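Local coordinates for uncharacterized protein BT_3980 with actin-like ATPase fold (Bacteroides thetaiotaomicron VPI-5482, PDB 3HRG) that is of unknown function but has an actin-like ATPase fold, consistent with, though not proof of, nucleotide binding, at residues Gly158-Met163 with Arg213-Leu218. Residues are numbered along the deposited sequence; the frame is centred on the assembly and turned at random. Where two conformers were deposited one is given.
Sequences GNSKKM and RDELHL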
ATOM      1  N   GLY A 158       5.755  18.252 -13.861  1.00 21.88           N
ATOM      2  CA  GLY A 158       5.108  18.195 -15.195  1.00 22.09           C
ATOM      3  C   GLY A 158       3.601  18.441 -15.098  1.00 22.03           C
ATOM      4  O   GLY A 158       2.951  17.917 -14.183  1.00 23.02           O
ATOM      5  N   ASN A 159       3.091  19.163 -16.103  0.50 21.95           N
ATOM      6  CA  ASN A 159       1.684  19.563 -16.227  0.50 21.68           C
ATOM      7  C   ASN A 159       0.738  18.524 -16.849  0.50 21.27           C
ATOM      8  O   ASN A 159      -0.201  18.884 -17.579  0.50 21.54           O
ATOM      9  CB  ASN A 159       1.587  20.886 -17.016  0.50 21.80           C
ATOM     10  CG  ASN A 159       2.280  20.829 -18.372  0.50 22.13           C
ATOM     11  OD1 ASN A 159       3.008  19.886 -18.678  0.50 22.93           O
ATOM     12  ND2 ASN A 159       2.067  21.862 -19.187  0.50 22.56           N
ATOM     13  N   SER A 160       1.042  17.248 -16.640  1.00 20.44           N
ATOM     14  CA  SER A 160       0.194  16.161 -17.075  1.00 19.73           C
ATOM     15  C   SER A 160      -0.491  15.514 -15.876  1.00 18.60           C
ATOM     16  O   SER A 160       0.013  15.629 -14.741  1.00 17.73           O
ATOM     17  CB  SER A 160       1.085  15.124 -17.745  1.00 19.99           C
ATOM     18  OG  SER A 160       2.081  14.648 -16.809  1.00 20.73           O
ATOM     19  N   LYS A 161      -1.644  14.872 -16.107  1.00 17.39           N
ATOM     20  CA  LYS A 161      -2.314  14.091 -15.057  1.00 16.58           C
ATOM     21  C   LYS A 161      -1.557  12.785 -15.007  1.00 16.32           C
ATOM     22  O   LYS A 161      -0.946  12.351 -16.000  1.00 15.43           O
ATOM     23  CB  LYS A 161      -3.784  13.822 -15.326  1.00 16.45           C
ATOM     24  CG  LYS A 161      -4.635  15.067 -15.433  1.00 16.99           C
ATOM     25  CD  LYS A 161      -6.090  14.713 -15.629  1.00 18.10           C
ATOM     26  CE  LYS A 161      -6.951  15.942 -15.837  1.00 21.13           C
ATOM     27  NZ  LYS A 161      -8.383  15.523 -15.953  1.00 22.74           N
ATOM     28  N   LYS A 162      -1.599  12.122 -13.864  1.00 15.49           N
ATOM     29  CA  LYS A 162      -0.816  10.909 -13.708  1.00 15.39           C
ATOM     30  C   LYS A 162      -1.596   9.790 -13.049  1.00 14.71           C
ATOM     31  O   LYS A 162      -2.381  10.020 -12.127  1.00 14.23           O
ATOM     32  CB  LYS A 162       0.466  11.238 -12.936  1.00 16.03           C
ATOM     33  CG  LYS A 162       1.415  12.174 -13.754  1.00 18.37           C
ATOM     34  CD  LYS A 162       2.520  12.680 -12.962  1.00 21.63           C
ATOM     35  CE  LYS A 162       3.313  13.742 -13.684  1.00 21.16           C
ATOM     36  NZ  LYS A 162       2.615  15.055 -13.761  1.00 22.38           N
HETATM   37  N   MSE A 163      -1.392   8.591 -13.577  1.00 13.20           N
HETATM   38  CA  MSE A 163      -1.974   7.386 -13.023  1.00 13.33           C
HETATM   39  C   MSE A 163      -0.816   6.542 -12.507  1.00 13.10           C
HETATM   40  O   MSE A 163       0.094   6.203 -13.289  1.00 12.87           O
HETATM   41  CB  MSE A 163      -2.732   6.576 -14.100  1.00 12.10           C
HETATM   42  CG  MSE A 163      -3.278   5.279 -13.548  1.00 12.35           C
HETATM   43 SE   MSE A 163      -4.371   4.273 -14.818  0.75 10.68          SE
HETATM   44  CE  MSE A 163      -5.810   5.497 -15.025  1.00 12.33           C
ATOM     45  N   ARG A 213      -1.057  13.195 -23.700  1.00 16.53           N
ATOM     46  CA  ARG A 213      -0.446  14.015 -22.637  0.60 16.20           C
ATOM     47  C   ARG A 213      -0.245  13.310 -21.296  1.00 15.53           C
ATOM     48  O   ARG A 213       0.829  13.393 -20.692  1.00 15.01           O
ATOM     49  CB  ARG A 213      -1.348  15.236 -22.368  0.60 16.42           C
ATOM     50  CG  ARG A 213      -0.925  16.236 -21.239  0.60 17.59           C
ATOM     51  CD  ARG A 213      -2.114  17.164 -20.904  0.60 18.90           C
ATOM     52  NE  ARG A 213      -3.167  16.446 -20.138  0.60 18.46           N
ATOM     53  CZ  ARG A 213      -4.468  16.768 -20.097  0.60 18.68           C
ATOM     54  NH1 ARG A 213      -4.953  17.775 -20.823  0.60 19.52           N
ATOM     55  NH2 ARG A 213      -5.323  16.045 -19.366  0.60 18.64           N
ATOM     56  N   ASP A 214      -1.282  12.617 -20.826  1.00 14.14           N
ATOM     57  CA  ASP A 214      -1.246  12.008 -19.471  1.00 13.67           C
ATOM     58  C   ASP A 214      -0.365  10.767 -19.352  1.00 13.27           C
ATOM     59  O   ASP A 214      -0.087  10.112 -20.332  1.00 12.77           O
ATOM     60  CB  ASP A 214      -2.675  11.887 -18.943  1.00 12.99           C
ATOM     61  CG  ASP A 214      -3.384  13.233 -18.927  1.00 11.92           C
ATOM     62  OD1 ASP A 214      -2.739  14.263 -18.706  1.00  9.21           O
ATOM     63  OD2 ASP A 214      -4.602  13.286 -19.116  1.00 11.66           O
ATOM     64  N   GLU A 215       0.025  10.439 -18.121  1.00 12.72           N
ATOM     65  CA  GLU A 215       1.003   9.376 -17.918  0.55 12.92           C
ATOM     66  C   GLU A 215       0.581   8.257 -17.015  1.00 12.52           C
ATOM     67  O   GLU A 215      -0.114   8.475 -16.033  1.00 12.32           O
ATOM     68  CB  GLU A 215       2.315   9.984 -17.348  0.55 12.87           C
ATOM     69  CG  GLU A 215       2.961  11.028 -18.265  0.55 13.45           C
ATOM     70  CD  GLU A 215       4.262  11.649 -17.728  0.55 14.70           C
ATOM     71  OE1 GLU A 215       4.735  11.323 -16.606  0.55 12.13           O
ATOM     72  OE2 GLU A 215       4.813  12.488 -18.457  0.55 15.40           O
ATOM     73  N   LEU A 216       1.043   7.050 -17.372  1.00 12.60           N
ATOM     74  CA  LEU A 216       0.836   5.847 -16.582  1.00 12.00           C
ATOM     75  C   LEU A 216       2.208   5.425 -16.059  1.00 11.96           C
ATOM     76  O   LEU A 216       3.159   5.240 -16.860  1.00 12.86           O
ATOM     77  CB  LEU A 216       0.213   4.706 -17.396  1.00 11.64           C
ATOM     78  CG  LEU A 216       0.190   3.346 -16.714  1.00 12.25           C
ATOM     79  CD1 LEU A 216      -0.566   3.435 -15.354  1.00 13.26           C
ATOM     80  CD2 LEU A 216      -0.404   2.266 -17.651  1.00 10.65           C
ATOM     81  N   HIS A 217       2.304   5.271 -14.745  1.00 11.93           N
ATOM     82  CA  HIS A 217       3.510   4.835 -14.039  1.00 12.50           C
ATOM     83  C   HIS A 217       3.200   3.514 -13.311  1.00 12.21           C
ATOM     84  O   HIS A 217       2.270   3.426 -12.513  1.00 13.50           O
ATOM     85  CB  HIS A 217       3.987   5.920 -13.081  1.00 12.43           C
ATOM     86  CG  HIS A 217       4.399   7.190 -13.763  1.00 12.81           C
ATOM     87  ND1 HIS A 217       5.716   7.548 -13.918  1.00 15.04           N
ATOM     88  CD2 HIS A 217       3.668   8.182 -14.335  1.00 13.81           C
ATOM     89  CE1 HIS A 217       5.788   8.708 -14.562  1.00 16.50           C
ATOM     90  NE2 HIS A 217       4.560   9.114 -14.829  1.00 14.39           N
ATOM     91  N   LEU A 218       3.968   2.483 -13.617  1.00 12.62           N
ATOM     92  CA  LEU A 218       3.747   1.147 -13.070  1.00 13.03           C
ATOM     93  C   LEU A 218       4.837   0.713 -12.105  1.00 13.36           C
ATOM     94  O   LEU A 218       6.023   1.015 -12.308  1.00 12.35           O
ATOM     95  CB  LEU A 218       3.712   0.138 -14.227  1.00 12.97           C
ATOM     96  CG  LEU A 218       2.608   0.285 -15.259  1.00 14.89           C
ATOM     97  CD1 LEU A 218       2.902  -0.561 -16.487  1.00 15.10           C
ATOM     98  CD2 LEU A 218       1.281  -0.085 -14.639  1.00 18.29           C
TER
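The D214 carboxylate is gripped on both faces at one oxygen: K161 N reaches OD1 at 2.9 Å from one side, and NE of R213, in one of its two conformers, reaches it at 2.6 Å from the other. OD1 lies at the guanidinium edge, in its plane, while NH2 bonds OD2, completing a side-on salt bridge. A bend at chi3 of R213 (74°) swings NE round to D214. The H217 ring meets those of Y164 and F240 at shallow angles, and its edge presents NE2 to E215 OE1 (one of two conformers), 2.8 Å away on the anti side. E215 runs alongside K162, whose ammonium turns to the G158 and S160 carbonyls and S160 OG. The strands pair in parallel: E215 N bonds K161 O, M163 N bonds E215 O and H217 N bonds M163 O. Toward helix 193-206, L216 CD1 packs 3.7 Å from M163 CG. An alanine at D214 would probably leave K161 N without its acceptor and the R213 guanidinium freer to turn. D214 adds a side-chain bond just ahead of the ladder between the middle strand of the actin-like 3-2-1-4-5 sheet and its parallel neighbour, its charge probably easing the nearness of K161 and R213.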